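Local coordinates for 33 kDa chaperonin (Thermotoga maritima, PDB 1VQ0), which probably acts as a redox-regulated molecular chaperone that keeps thermally unfolding and oxidatively damaged proteins from aggregating irreversibly, at residues I14-M19 with F233-E238; R25-R30 with A59-P64; E70-D75 with L125-D130; I162-S167 with A184-D189; V177-G182 with P208-L213. All coordinates share one frame; numbering follows the deposited sequence.

Interaction 1 of 5, residues I14-M19 with F233-E238; sequences IYYGTM and FVETAE
Tyr16 and Glu235 face each other as a hydrogen-bonded antiparallel pair, and each satisfies the other's backbone: Tyr16 N gives its hydrogen to Glu235 O at 2.7 Å, and Glu235 N returns one to Tyr16 O. Ile14 and Ala237 repeat the exchange, the bond from Ile14 N to Ala237 O being almost straight at 176°. Strand 13-19 lies between strands 235-241 and 24-30 in the large sheet of the Hsp33 fold; its other backbone groups, on Tyr15 and Gly17, bond to Ile28 and Phe26. The Tyr16 ring, with CG between backbone N and carbonyl carbon (chi1 62°), lies across Glu235, whose CB sits over one face, 3.8 Å from the centroid. An alanine in place of Tyr16 would probably leave Glu235 CB without its aromatic cover and the Glu235 side chain freer to turn. One water donates to both Tyr16 O and Glu235 OE1, at 2.6 Å from the latter. Nearer Gly17 and Thr18, Phe233 O accepts from two further waters, one accepting from Thr18 N, the other donating to Thr18 O.

Interaction 2 of 5, residues R25-R30 with A59-P64; sequences RFSIVR and AALVTP. With EDO (1,2-ethanediol), chain F.
Ser27 reaches from its strand to the carbonyl of Leu61, and this is the polar link between the segments: Ser27 OG donates to Leu61 O, the modelled length of 2.5 Å being too short to be trusted closely. Within the helical segment, Ala60 O is gripped twice, by Thr63 N and by Thr63 OG1, the latter at 2.6 Å and in the carbonyl plane. To one side, Arg25 NH2 donates at 3.0 Å to O2 of a 1,2-ethanediol, probably from the crystallisation liquor, the oxygen lying in the guanidinium plane; Gln186 is a second partner of that nitrogen. The apolar contacts centre on Leu61 CD2, which touches Val29 CG1 at 3.6 Å and also lies 3.8 Å from Ser27 CB. Val29 CG1 stands between backbone N and carbonyl carbon (chi1 74°), which turns it to the leucine, while Val29 CG2 makes a looser contact with Ala60 CB. Helix 219-227 packs on Ile28, whereas helix 46-62 meets Ser27 and Val29: this is the large mixed sheet of the Hsp33 fold, with a helix on each face of strand 24-30.

Interaction 3 of 5, residues E70-D75 with L125-D130; sequences ERWTLD and LRVVRD. With EDO (1,2-ethanediol), chain F.
Trp72 and Val127 make the apolar centre: with CG anti to the backbone N (chi1 -170°), the indole comes across to Val127 CG1, which is poised 3.2 Å above its plane, toward the rim, and 3.4 Å from Trp72 CE2. Next along the same face, Leu74 CD1 meets Leu125 CG at 3.6 Å and, more loosely, Val127 CG2. Helices 46-62 and 149-160 add Ala55, Ala59, Leu152 and Tyr155 to this side. On the other face Thr73 and Val128 meet CB to CB. The two strands are antiparallel neighbours in the large mixed sheet of the Hsp33 fold, held by six backbone hydrogen bonds at the pairs Arg71-Asp130, Thr73-Val128 and Asp75-Arg126. Farther out, Arg126 turns side-on to Asp75 in a salt bridge: NE and NH2 both donate to Asp75 OD2, NH2 at 2.9 Å, approaching from above one face of the carboxylate with the oxygen in the guanidinium plane. Arg84 forms a second salt bridge to that oxygen, and Glu77 one to Arg126 NH2, so charges of both signs would probably balance within the cluster. At the opposite end Arg129 NH1 forms a salt bridge with Glu70 OE1 at 2.9 Å, on the syn side of the carboxylate. Trp72 NE1 donates to 1,2-ethanediol O1 at 3.0 Å. The diol's C2 lies over the centre of the Arg129 guanidinium.

Interaction 4 of 5, residues I162-S167 with A184-D189; sequences IPSAFS and AVQIID
Gln186 crosses to Ser164 and Ile162, and every stage of its side chain has a neighbour. Its CB lies 3.6 Å from Ile162 CG2. With CG anti to the carbonyl carbon (chi1 -58°), that atom comes beside the Ser164 hydroxyl, at 3.5 Å from Ser164 OG. Gln186 CD lies 3.6 Å from Ser164 OG, and the amide nitrogen NE2 donates to that oxygen at 2.8 Å, with the oxygen near the amide plane, while OE1 accepts from Arg25 NH2 on the neighbouring strand. The hydroxyl passes the chain on: Ser164 OG donates to Ile162 O at 2.6 Å, standing 45° above that carbonyl plane. Amide, hydroxyl and carbonyl therefore form a relay in which both groups of the amide are bonded, which fixes its rotation. Gln186 NE2 also nears the Phe166 ring at CE1, with amide and ring planes 78° apart. Ala184 CB lies over one face of that ring, nearest CE2 and 3.8 Å from the centroid, a CH-pi contact. At the loop end of the ladder, Pro163 CG lies against Ile187 CB, the two side chains crossing at about a right angle. Backbone bonds join Ala165 with Val185 in both directions, and Ile187 N to Pro163 O. Helix 149-160 lies against the Phe166 and Gln186 side, helix 194-205 against Ala165 and Val185. The arrangement is that of an antiparallel beta hairpin, 164-173 with 176-187, at one border of the large sheet.

Interaction 5 of 5, residues V177-G182 with P208-L213; sequences VKIAGG and PSISKL
Ile210 brings its two branches against the backbone of the glycine pair Gly181-Gly182. With CG1 anti to the carbonyl carbon (chi1 -71°) and CG2 anti to the backbone N, the branches divide: CG2 lies 3.4 Å from Gly181 O, and CD1, at the end of the other, 3.9 Å from Gly182 CA. Ile210 CG2 also touches Ile179 CG2 at 4.2 Å. Ile179 in turn sends CD1 to the helix backbone, 3.4 Å from Ser211 O, a carbonyl that accepts a hydrogen bond from Gln215. No hydrogen bond joins the segments, and the contact is one of apolar side chains and backbone atoms. An alanine at Ile210 would probably open a gap over the two glycines and deprive Ile179 CG2 of its mate. In the second shell, Ser209 occupies the N-cap position, where Ser209 O accepts from Leu213 N at 2.8 Å. On the strand, Lys178 and Ile179 both face Leu171 in a classic beta bulge. Strand 164-173 lies beside the contact through Leu171 and Ser167, strand 24-30 bonds Gly182 through Val29, helix 32-42 meets Ala180, and helix 219-227 packs on Leu213.

How the interactions relate
Interaction 2 touches each of the other four: strand 24-30 is bonded on one edge to strand 13-19 of interaction 1 and on the other to strand 176-187, which interactions 4 and 5 both use. Interactions 2 and 5 are buried and join sheet to helix; interaction 5 is apolar without a hydrogen bond across it, whereas interaction 2 adds one hydroxyl-to-carbonyl bond. Interactions 1, 3 and 4 pair strands by backbone ladders; interaction 1 lies at the surface and draws in waters, whereas interactions 3 and 4 are partly buried, with salt bridges in one and an amide-hydroxyl relay in the other. Interactions 2 and 3 meet where Val62 packs on Trp72, and share the same 1,2-ethanediol.

Interaction 1 of 5, residues I14-M19 with F233-E238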
# COMPACT_ATOMS: atom_id res chain seq x y z
N ILE A 14 2.94 -26.45 11.64
CA ILE A 14 1.67 -25.94 11.14
C ILE A 14 0.86 -27.07 10.50
O ILE A 14 1.43 -27.98 9.85
CB ILE A 14 1.90 -24.72 10.16
CG1 ILE A 14 0.58 -24.01 9.84
CG2 ILE A 14 2.58 -25.15 8.87
CD1 ILE A 14 0.71 -22.59 9.31
N TYR A 15 -0.46 -27.01 10.70
CA TYR A 15 -1.42 -27.95 10.07
C TYR A 15 -2.38 -27.16 9.20
O TYR A 15 -2.85 -26.12 9.63
CB TYR A 15 -2.24 -28.72 11.11
CG TYR A 15 -1.45 -29.33 12.23
CD1 TYR A 15 -0.80 -28.52 13.18
CD2 TYR A 15 -1.36 -30.70 12.36
CE1 TYR A 15 -0.08 -29.08 14.24
CE2 TYR A 15 -0.65 -31.28 13.43
CZ TYR A 15 -0.01 -30.45 14.36
OH TYR A 15 0.71 -30.99 15.40
N TYR A 16 -2.73 -27.67 8.03
CA TYR A 16 -3.59 -26.89 7.14
C TYR A 16 -4.39 -27.72 6.13
O TYR A 16 -4.06 -28.87 5.79
CB TYR A 16 -2.79 -25.76 6.46
CG TYR A 16 -1.66 -26.28 5.60
CD1 TYR A 16 -0.40 -26.51 6.13
CD2 TYR A 16 -1.88 -26.57 4.23
CE1 TYR A 16 0.64 -27.00 5.33
CE2 TYR A 16 -0.85 -27.03 3.44
CZ TYR A 16 0.41 -27.25 4.00
OH TYR A 16 1.41 -27.74 3.21
N GLY A 17 -5.49 -27.12 5.66
CA GLY A 17 -6.45 -27.81 4.79
C GLY A 17 -7.59 -26.85 4.51
O GLY A 17 -7.50 -25.65 4.76
N THR A 18 -8.66 -27.42 3.95
CA THR A 18 -9.88 -26.72 3.59
C THR A 18 -11.07 -27.51 4.07
O THR A 18 -10.98 -28.75 4.29
CB THR A 18 -10.02 -26.59 2.07
OG1 THR A 18 -10.12 -27.89 1.47
CG2 THR A 18 -8.75 -25.86 1.44
N MET A 19 -12.20 -26.78 4.18
CA MET A 19 -13.48 -27.37 4.51
C MET A 19 -14.56 -26.88 3.57
O MET A 19 -14.44 -25.80 2.95
CB MET A 19 -13.88 -27.04 5.96
CG MET A 19 -13.13 -27.81 7.05
SD MET A 19 -13.61 -29.52 7.23
CE MET A 19 -12.36 -30.14 6.45
N PHE A 233 -8.86 -34.06 5.15
CA PHE A 233 -7.45 -34.06 4.79
C PHE A 233 -6.75 -32.84 5.37
O PHE A 233 -7.24 -31.72 5.27
CB PHE A 233 -7.26 -34.10 3.28
CG PHE A 233 -5.81 -34.35 2.83
CD1 PHE A 233 -5.21 -35.59 2.99
CD2 PHE A 233 -5.08 -33.34 2.21
CE1 PHE A 233 -3.89 -35.80 2.56
CE2 PHE A 233 -3.77 -33.55 1.78
CZ PHE A 233 -3.17 -34.75 1.96
N VAL A 234 -5.61 -33.11 6.00
CA VAL A 234 -4.75 -32.12 6.62
C VAL A 234 -3.31 -32.34 6.20
O VAL A 234 -2.78 -33.45 6.26
CB VAL A 234 -4.82 -32.18 8.16
CG1 VAL A 234 -3.82 -31.17 8.79
CG2 VAL A 234 -6.21 -31.79 8.64
N GLU A 235 -2.65 -31.25 5.83
CA GLU A 235 -1.21 -31.21 5.59
C GLU A 235 -0.47 -30.50 6.75
O GLU A 235 -1.02 -29.66 7.45
CB GLU A 235 -0.93 -30.50 4.26
CG GLU A 235 -1.17 -31.41 3.08
CD GLU A 235 -1.12 -30.72 1.73
OE1 GLU A 235 -2.05 -29.91 1.38
OE2 GLU A 235 -0.17 -31.03 0.99
N THR A 236 0.79 -30.88 6.93
CA THR A 236 1.65 -30.34 7.97
C THR A 236 2.98 -29.81 7.43
O THR A 236 3.48 -30.26 6.41
CB THR A 236 1.99 -31.40 9.05
OG1 THR A 236 2.72 -32.46 8.44
CG2 THR A 236 0.75 -32.07 9.58
N ALA A 237 3.55 -28.83 8.10
CA ALA A 237 4.91 -28.46 7.77
C ALA A 237 5.62 -27.93 9.02
O ALA A 237 5.01 -27.51 9.98
CB ALA A 237 4.91 -27.41 6.70
N GLU A 238 6.93 -27.90 8.96
CA GLU A 238 7.76 -27.38 10.04
C GLU A 238 8.02 -25.91 9.82
O GLU A 238 8.46 -25.50 8.74
CB GLU A 238 9.06 -28.14 10.03
CG GLU A 238 9.95 -28.04 11.25
CD GLU A 238 11.14 -29.00 11.17
OE1 GLU A 238 11.03 -30.06 10.49
OE2 GLU A 238 12.20 -28.68 11.80
O HOH W 1 -4.10 -29.20 2.85
O HOH W 2 -7.95 -30.17 3.02
O HOH W 3 -9.35 -30.76 6.08

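Interaction 2 of 5, residues R25-R30 with A59-P64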
# COMPACT_ATOMS: atom_id res chain seq x y z
N ARG A 25 -10.65 -22.28 4.04
CA ARG A 25 -9.30 -22.77 4.31
C ARG A 25 -8.94 -22.49 5.77
O ARG A 25 -9.45 -21.55 6.37
CB ARG A 25 -8.27 -22.17 3.32
CG ARG A 25 -7.90 -20.71 3.51
CD ARG A 25 -7.06 -20.14 2.36
NE ARG A 25 -6.65 -18.76 2.62
CZ ARG A 25 -6.05 -17.97 1.73
NH1 ARG A 25 -5.85 -18.33 0.47
NH2 ARG A 25 -5.64 -16.79 2.11
N PHE A 26 -8.12 -23.36 6.35
CA PHE A 26 -7.69 -23.19 7.72
C PHE A 26 -6.21 -23.54 7.86
O PHE A 26 -5.69 -24.36 7.08
CB PHE A 26 -8.51 -24.06 8.70
CG PHE A 26 -8.34 -25.53 8.49
CD1 PHE A 26 -7.23 -26.19 9.01
CD2 PHE A 26 -9.27 -26.25 7.76
CE1 PHE A 26 -7.04 -27.53 8.76
CE2 PHE A 26 -9.10 -27.58 7.50
CZ PHE A 26 -7.96 -28.22 8.01
N SER A 27 -5.64 -23.02 8.94
CA SER A 27 -4.23 -23.01 9.31
C SER A 27 -4.26 -23.06 10.83
O SER A 27 -5.03 -22.30 11.43
CB SER A 27 -3.65 -21.60 8.96
OG SER A 27 -2.34 -21.72 8.61
N ILE A 28 -3.43 -23.89 11.45
CA ILE A 28 -3.25 -23.86 12.92
C ILE A 28 -1.80 -24.23 13.24
O ILE A 28 -1.20 -25.12 12.62
CB ILE A 28 -4.25 -24.80 13.65
CG1 ILE A 28 -4.15 -24.68 15.17
CG2 ILE A 28 -4.00 -26.28 13.27
CD1 ILE A 28 -5.40 -25.19 15.93
N VAL A 29 -1.21 -23.50 14.16
CA VAL A 29 0.27 -23.53 14.31
C VAL A 29 0.60 -23.58 15.80
O VAL A 29 -0.06 -22.94 16.61
CB VAL A 29 0.99 -22.37 13.56
CG1 VAL A 29 0.81 -21.01 14.26
CG2 VAL A 29 2.47 -22.69 13.35
N ARG A 30 1.56 -24.42 16.13
CA ARG A 30 2.20 -24.41 17.43
C ARG A 30 3.67 -24.13 17.19
O ARG A 30 4.38 -24.93 16.55
CB ARG A 30 2.06 -25.77 18.11
CG ARG A 30 0.65 -26.10 18.58
CD ARG A 30 0.39 -25.77 20.02
NE ARG A 30 0.45 -26.95 20.86
CZ ARG A 30 0.78 -26.98 22.15
NH1 ARG A 30 1.13 -25.88 22.81
NH2 ARG A 30 0.82 -28.17 22.77
N ALA A 59 2.24 -14.15 10.48
CA ALA A 59 3.02 -14.50 9.30
C ALA A 59 3.07 -16.05 8.98
O ALA A 59 2.90 -16.48 7.83
CB ALA A 59 4.41 -13.89 9.40
N ALA A 60 3.30 -16.86 10.02
CA ALA A 60 3.33 -18.31 9.88
C ALA A 60 2.02 -18.88 9.40
O ALA A 60 2.01 -19.79 8.61
CB ALA A 60 3.66 -18.95 11.17
N LEU A 61 0.92 -18.35 9.92
CA LEU A 61 -0.40 -18.89 9.59
C LEU A 61 -0.76 -18.79 8.12
O LEU A 61 -1.57 -19.60 7.62
CB LEU A 61 -1.48 -18.24 10.47
CG LEU A 61 -1.51 -18.76 11.92
CD1 LEU A 61 -2.42 -17.89 12.74
CD2 LEU A 61 -1.94 -20.18 12.08
N VAL A 62 -0.18 -17.81 7.41
CA VAL A 62 -0.50 -17.59 5.97
C VAL A 62 0.48 -18.36 5.09
O VAL A 62 0.22 -18.48 3.91
CB VAL A 62 -0.54 -16.09 5.53
CG1 VAL A 62 -1.56 -15.28 6.39
CG2 VAL A 62 0.80 -15.46 5.72
N THR A 63 1.56 -18.93 5.65
CA THR A 63 2.56 -19.66 4.78
C THR A 63 2.01 -20.68 3.79
O THR A 63 2.55 -20.77 2.69
CB THR A 63 3.69 -20.35 5.55
OG1 THR A 63 3.16 -21.12 6.64
CG2 THR A 63 4.64 -19.30 6.20
N PRO A 64 1.01 -21.49 4.16
CA PRO A 64 0.51 -22.55 3.22
C PRO A 64 -0.08 -21.99 1.96
O PRO A 64 -0.28 -22.71 1.01
CB PRO A 64 -0.61 -23.22 4.00
CG PRO A 64 -0.34 -22.84 5.41
CD PRO A 64 0.27 -21.51 5.43
C1 EDO F . -1.48 -13.94 1.50
O1 EDO F . -1.91 -12.60 1.60
C2 EDO F . -2.26 -14.86 0.56
O2 EDO F . -3.69 -14.92 0.81

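Interaction 3 of 5, residues E70-D75 with L125-D130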
# COMPACT_ATOMS: atom_id res chain seq x y z
N GLU A 70 7.49 -16.78 -2.63
CA GLU A 70 7.04 -15.53 -2.03
C GLU A 70 7.68 -15.24 -0.68
O GLU A 70 7.84 -16.14 0.15
CB GLU A 70 5.52 -15.52 -1.91
CG GLU A 70 4.99 -14.23 -1.26
CD GLU A 70 3.47 -14.15 -1.33
OE1 GLU A 70 2.88 -15.01 -1.95
OE2 GLU A 70 2.88 -13.26 -0.70
N ARG A 71 8.07 -13.99 -0.45
CA ARG A 71 8.17 -13.46 0.91
C ARG A 71 6.99 -12.54 1.21
O ARG A 71 6.73 -11.60 0.48
CB ARG A 71 9.46 -12.65 1.12
CG ARG A 71 10.70 -13.42 0.93
CD ARG A 71 11.92 -12.57 0.91
NE ARG A 71 13.10 -13.43 0.84
CZ ARG A 71 14.34 -13.00 0.97
NH1 ARG A 71 14.56 -11.70 1.14
NH2 ARG A 71 15.35 -13.86 0.92
N TRP A 72 6.32 -12.81 2.34
CA TRP A 72 5.15 -12.12 2.82
C TRP A 72 5.54 -11.43 4.09
O TRP A 72 5.99 -12.08 5.00
CB TRP A 72 4.11 -13.15 3.08
CG TRP A 72 2.76 -12.69 3.38
CD1 TRP A 72 1.73 -12.61 2.49
CD2 TRP A 72 2.26 -12.24 4.64
NE1 TRP A 72 0.60 -12.15 3.13
CE2 TRP A 72 0.91 -11.91 4.45
CE3 TRP A 72 2.80 -12.14 5.94
CZ2 TRP A 72 0.09 -11.49 5.51
CZ3 TRP A 72 2.01 -11.70 6.95
CH2 TRP A 72 0.66 -11.41 6.75
N THR A 73 5.41 -10.09 4.15
CA THR A 73 5.85 -9.31 5.31
C THR A 73 4.70 -8.51 5.93
O THR A 73 4.04 -7.67 5.26
CB THR A 73 6.95 -8.33 4.93
OG1 THR A 73 8.03 -9.01 4.27
CG2 THR A 73 7.57 -7.63 6.15
N LEU A 74 4.51 -8.71 7.24
CA LEU A 74 3.61 -7.86 8.06
C LEU A 74 4.43 -6.78 8.73
O LEU A 74 5.32 -7.06 9.47
CB LEU A 74 2.99 -8.69 9.14
CG LEU A 74 2.16 -8.14 10.26
CD1 LEU A 74 0.96 -7.52 9.49
CD2 LEU A 74 1.74 -9.32 11.10
N ASP A 75 4.09 -5.54 8.43
CA ASP A 75 4.73 -4.36 8.95
C ASP A 75 3.66 -3.45 9.64
O ASP A 75 2.86 -2.80 8.99
CB ASP A 75 5.41 -3.63 7.79
CG ASP A 75 6.04 -2.36 8.22
OD1 ASP A 75 6.28 -2.20 9.40
OD2 ASP A 75 6.35 -1.46 7.42
N LEU A 125 -1.31 -0.98 9.55
CA LEU A 125 -0.79 -2.28 9.21
C LEU A 125 -0.58 -2.38 7.69
O LEU A 125 -1.44 -2.02 6.94
CB LEU A 125 -1.75 -3.35 9.71
CG LEU A 125 -1.47 -4.82 9.39
CD1 LEU A 125 -2.30 -5.71 10.34
CD2 LEU A 125 -1.84 -5.13 8.01
N ARG A 126 0.61 -2.81 7.32
CA ARG A 126 1.07 -3.07 5.96
C ARG A 126 1.36 -4.54 5.74
O ARG A 126 1.89 -5.18 6.60
CB ARG A 126 2.38 -2.29 5.65
CG ARG A 126 2.13 -0.91 5.37
CD ARG A 126 3.30 -0.06 4.93
NE ARG A 126 4.18 0.13 6.03
CZ ARG A 126 4.22 1.15 6.85
NH1 ARG A 126 3.43 2.17 6.72
NH2 ARG A 126 5.11 1.14 7.81
N VAL A 127 0.97 -5.03 4.56
CA VAL A 127 1.36 -6.34 4.05
C VAL A 127 2.06 -6.17 2.71
O VAL A 127 1.49 -5.61 1.75
CB VAL A 127 0.21 -7.32 4.02
CG1 VAL A 127 0.61 -8.67 3.34
CG2 VAL A 127 -0.29 -7.53 5.45
N VAL A 128 3.31 -6.63 2.68
CA VAL A 128 4.18 -6.64 1.49
C VAL A 128 4.23 -8.05 0.93
O VAL A 128 4.53 -9.00 1.63
CB VAL A 128 5.59 -6.19 1.83
CG1 VAL A 128 6.45 -6.03 0.64
CG2 VAL A 128 5.50 -4.86 2.59
N ARG A 129 3.85 -8.18 -0.34
CA ARG A 129 3.88 -9.44 -1.03
C ARG A 129 4.95 -9.39 -2.11
O ARG A 129 4.83 -8.73 -3.12
CB ARG A 129 2.54 -9.73 -1.62
CG ARG A 129 1.53 -10.18 -0.60
CD ARG A 129 1.23 -11.67 -0.86
NE ARG A 129 0.00 -11.82 -1.54
CZ ARG A 129 -0.44 -12.88 -2.18
NH1 ARG A 129 0.19 -14.01 -2.42
NH2 ARG A 129 -1.61 -12.77 -2.68
N ASP A 130 6.03 -10.08 -1.85
CA ASP A 130 7.18 -10.05 -2.73
C ASP A 130 7.21 -11.40 -3.53
O ASP A 130 7.60 -12.45 -3.02
CB ASP A 130 8.41 -9.86 -1.83
CG ASP A 130 9.66 -9.85 -2.58
OD1 ASP A 130 9.60 -9.89 -3.83
OD2 ASP A 130 10.75 -9.85 -1.98
C1 EDO F . -1.48 -13.94 1.50
O1 EDO F . -1.91 -12.60 1.60
C2 EDO F . -2.26 -14.86 0.56
O2 EDO F . -3.69 -14.92 0.81

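Interaction 4 of 5, residues I162-S167 with A184-D189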
# COMPACT_ATOMS: atom_id res chain seq x y z
N ILE A 162 -11.16 -11.54 1.62
CA ILE A 162 -11.18 -12.86 2.21
C ILE A 162 -11.62 -12.67 3.65
O ILE A 162 -10.77 -12.29 4.55
CB ILE A 162 -9.78 -13.54 2.13
CG1 ILE A 162 -9.42 -13.79 0.70
CG2 ILE A 162 -9.81 -14.83 2.89
CD1 ILE A 162 -7.96 -14.16 0.44
N PRO A 163 -12.90 -12.88 3.91
CA PRO A 163 -13.36 -12.84 5.28
C PRO A 163 -12.56 -13.84 6.12
O PRO A 163 -12.36 -15.00 5.70
CB PRO A 163 -14.87 -13.20 5.22
CG PRO A 163 -15.26 -13.20 3.71
CD PRO A 163 -13.97 -13.20 2.95
N SER A 164 -12.15 -13.41 7.29
CA SER A 164 -11.14 -14.10 8.06
C SER A 164 -11.38 -13.98 9.55
O SER A 164 -11.95 -13.00 10.04
CB SER A 164 -9.76 -13.45 7.76
OG SER A 164 -9.34 -13.54 6.38
N ALA A 165 -10.87 -15.00 10.25
CA ALA A 165 -10.73 -15.00 11.72
C ALA A 165 -9.36 -15.52 12.04
O ALA A 165 -8.96 -16.58 11.52
CB ALA A 165 -11.78 -15.90 12.37
N PHE A 166 -8.63 -14.75 12.82
CA PHE A 166 -7.33 -15.16 13.41
C PHE A 166 -7.45 -15.17 14.93
O PHE A 166 -8.02 -14.27 15.53
CB PHE A 166 -6.21 -14.22 13.02
CG PHE A 166 -5.73 -14.34 11.60
CD1 PHE A 166 -6.48 -13.84 10.54
CD2 PHE A 166 -4.49 -14.89 11.34
CE1 PHE A 166 -6.01 -13.91 9.23
CE2 PHE A 166 -4.04 -15.00 10.06
CZ PHE A 166 -4.77 -14.47 8.99
N SER A 167 -6.99 -16.24 15.56
CA SER A 167 -6.83 -16.25 17.01
C SER A 167 -5.43 -16.62 17.35
O SER A 167 -4.95 -17.64 16.90
CB SER A 167 -7.78 -17.20 17.66
OG SER A 167 -7.68 -17.08 19.08
N ALA A 184 -6.01 -19.59 11.95
CA ALA A 184 -6.65 -18.74 10.94
C ALA A 184 -7.73 -19.53 10.22
O ALA A 184 -7.48 -20.66 9.76
CB ALA A 184 -5.62 -18.15 9.93
N VAL A 185 -8.93 -18.96 10.13
CA VAL A 185 -10.02 -19.51 9.29
C VAL A 185 -10.46 -18.40 8.32
O VAL A 185 -10.72 -17.27 8.76
CB VAL A 185 -11.21 -20.07 10.15
CG1 VAL A 185 -12.27 -20.74 9.29
CG2 VAL A 185 -10.72 -21.11 11.16
N GLN A 186 -10.52 -18.74 7.02
CA GLN A 186 -10.74 -17.81 5.91
C GLN A 186 -11.70 -18.33 4.89
O GLN A 186 -11.63 -19.50 4.46
CB GLN A 186 -9.41 -17.47 5.24
CG GLN A 186 -8.39 -16.87 6.23
CD GLN A 186 -7.12 -16.21 5.60
OE1 GLN A 186 -6.25 -16.90 5.09
NE2 GLN A 186 -7.00 -14.87 5.74
N ILE A 187 -12.62 -17.47 4.49
CA ILE A 187 -13.61 -17.81 3.50
C ILE A 187 -13.10 -17.39 2.14
O ILE A 187 -13.07 -16.21 1.81
CB ILE A 187 -14.97 -17.20 3.81
CG1 ILE A 187 -15.50 -17.82 5.12
CG2 ILE A 187 -15.91 -17.50 2.70
CD1 ILE A 187 -16.78 -17.16 5.73
N ILE A 188 -12.67 -18.37 1.36
CA ILE A 188 -12.08 -18.06 0.07
C ILE A 188 -13.13 -18.13 -1.04
O ILE A 188 -12.84 -17.74 -2.16
CB ILE A 188 -10.84 -18.95 -0.25
CG1 ILE A 188 -11.20 -20.44 -0.05
CG2 ILE A 188 -9.64 -18.47 0.61
CD1 ILE A 188 -10.20 -21.43 -0.71
N ASP A 189 -14.33 -18.59 -0.71
CA ASP A 189 -15.45 -18.62 -1.67
C ASP A 189 -16.73 -18.19 -0.94
O ASP A 189 -17.46 -18.99 -0.32
CB ASP A 189 -15.58 -20.01 -2.26
CG ASP A 189 -16.68 -20.12 -3.30
OD1 ASP A 189 -17.55 -19.23 -3.49
OD2 ASP A 189 -16.71 -21.12 -4.01

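Interaction 5 of 5, residues V177-G182 with P208-L213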
# COMPACT_ATOMS: atom_id res chain seq x y z
N VAL A 177 9.37 -18.85 26.60
CA VAL A 177 8.11 -19.01 25.92
C VAL A 177 7.53 -20.39 26.18
O VAL A 177 8.18 -21.41 25.91
CB VAL A 177 8.20 -18.77 24.43
CG1 VAL A 177 6.75 -18.82 23.84
CG2 VAL A 177 8.79 -17.41 24.15
N LYS A 178 6.30 -20.39 26.65
CA LYS A 178 5.55 -21.61 26.97
C LYS A 178 4.51 -22.01 25.92
O LYS A 178 4.29 -23.19 25.65
CB LYS A 178 4.91 -21.44 28.34
CG LYS A 178 5.93 -21.17 29.47
CD LYS A 178 7.06 -22.26 29.51
CE LYS A 178 8.09 -21.98 30.60
NZ LYS A 178 7.51 -22.19 31.98
N ILE A 179 3.87 -21.03 25.33
CA ILE A 179 2.93 -21.26 24.23
C ILE A 179 3.10 -20.08 23.29
O ILE A 179 3.18 -18.97 23.75
CB ILE A 179 1.49 -21.25 24.80
CG1 ILE A 179 1.29 -22.46 25.71
CG2 ILE A 179 0.47 -21.10 23.67
CD1 ILE A 179 -0.13 -22.64 26.20
N ALA A 180 3.15 -20.36 22.00
CA ALA A 180 3.16 -19.39 20.94
C ALA A 180 2.46 -20.08 19.74
O ALA A 180 3.08 -20.82 18.96
CB ALA A 180 4.56 -19.02 20.59
N GLY A 181 1.15 -19.87 19.65
CA GLY A 181 0.35 -20.55 18.66
C GLY A 181 -0.88 -19.79 18.25
O GLY A 181 -1.18 -18.72 18.77
N GLY A 182 -1.56 -20.33 17.25
CA GLY A 182 -2.83 -19.75 16.88
C GLY A 182 -3.46 -20.40 15.69
O GLY A 182 -2.96 -21.40 15.16
N PRO A 208 -12.00 -20.50 24.12
CA PRO A 208 -11.08 -19.78 25.00
C PRO A 208 -9.95 -19.16 24.22
O PRO A 208 -9.64 -19.56 23.09
CB PRO A 208 -10.54 -20.86 25.93
CG PRO A 208 -11.36 -22.12 25.70
CD PRO A 208 -11.99 -21.96 24.34
N SER A 209 -9.29 -18.19 24.83
CA SER A 209 -8.09 -17.62 24.22
C SER A 209 -7.02 -18.73 24.02
O SER A 209 -7.09 -19.80 24.65
CB SER A 209 -7.53 -16.46 25.06
OG SER A 209 -6.85 -17.01 26.17
N ILE A 210 -6.06 -18.47 23.16
CA ILE A 210 -5.09 -19.50 22.74
C ILE A 210 -4.29 -20.08 23.95
O ILE A 210 -4.15 -21.31 24.09
CB ILE A 210 -4.14 -18.94 21.61
CG1 ILE A 210 -4.87 -18.74 20.24
CG2 ILE A 210 -2.85 -19.74 21.51
CD1 ILE A 210 -5.58 -19.94 19.57
N SER A 211 -3.81 -19.16 24.80
CA SER A 211 -3.03 -19.47 26.04
C SER A 211 -3.69 -20.50 26.89
O SER A 211 -3.03 -21.39 27.41
CB SER A 211 -2.82 -18.20 26.90
OG SER A 211 -2.29 -17.14 26.09
N LYS A 212 -5.00 -20.37 27.02
CA LYS A 212 -5.80 -21.36 27.69
C LYS A 212 -6.12 -22.61 26.79
O LYS A 212 -5.85 -23.74 27.19
CB LYS A 212 -7.06 -20.70 28.25
CG LYS A 212 -7.86 -21.63 29.10
CD LYS A 212 -9.16 -20.97 29.56
CE LYS A 212 -10.09 -21.99 30.24
NZ LYS A 212 -11.51 -21.74 29.80
N LEU A 213 -6.66 -22.38 25.58
CA LEU A 213 -7.12 -23.46 24.68
C LEU A 213 -5.99 -24.47 24.32
O LEU A 213 -6.18 -25.68 24.28
CB LEU A 213 -7.72 -22.83 23.40
CG LEU A 213 -8.22 -23.73 22.26
CD1 LEU A 213 -9.31 -24.67 22.77
CD2 LEU A 213 -8.71 -22.96 21.07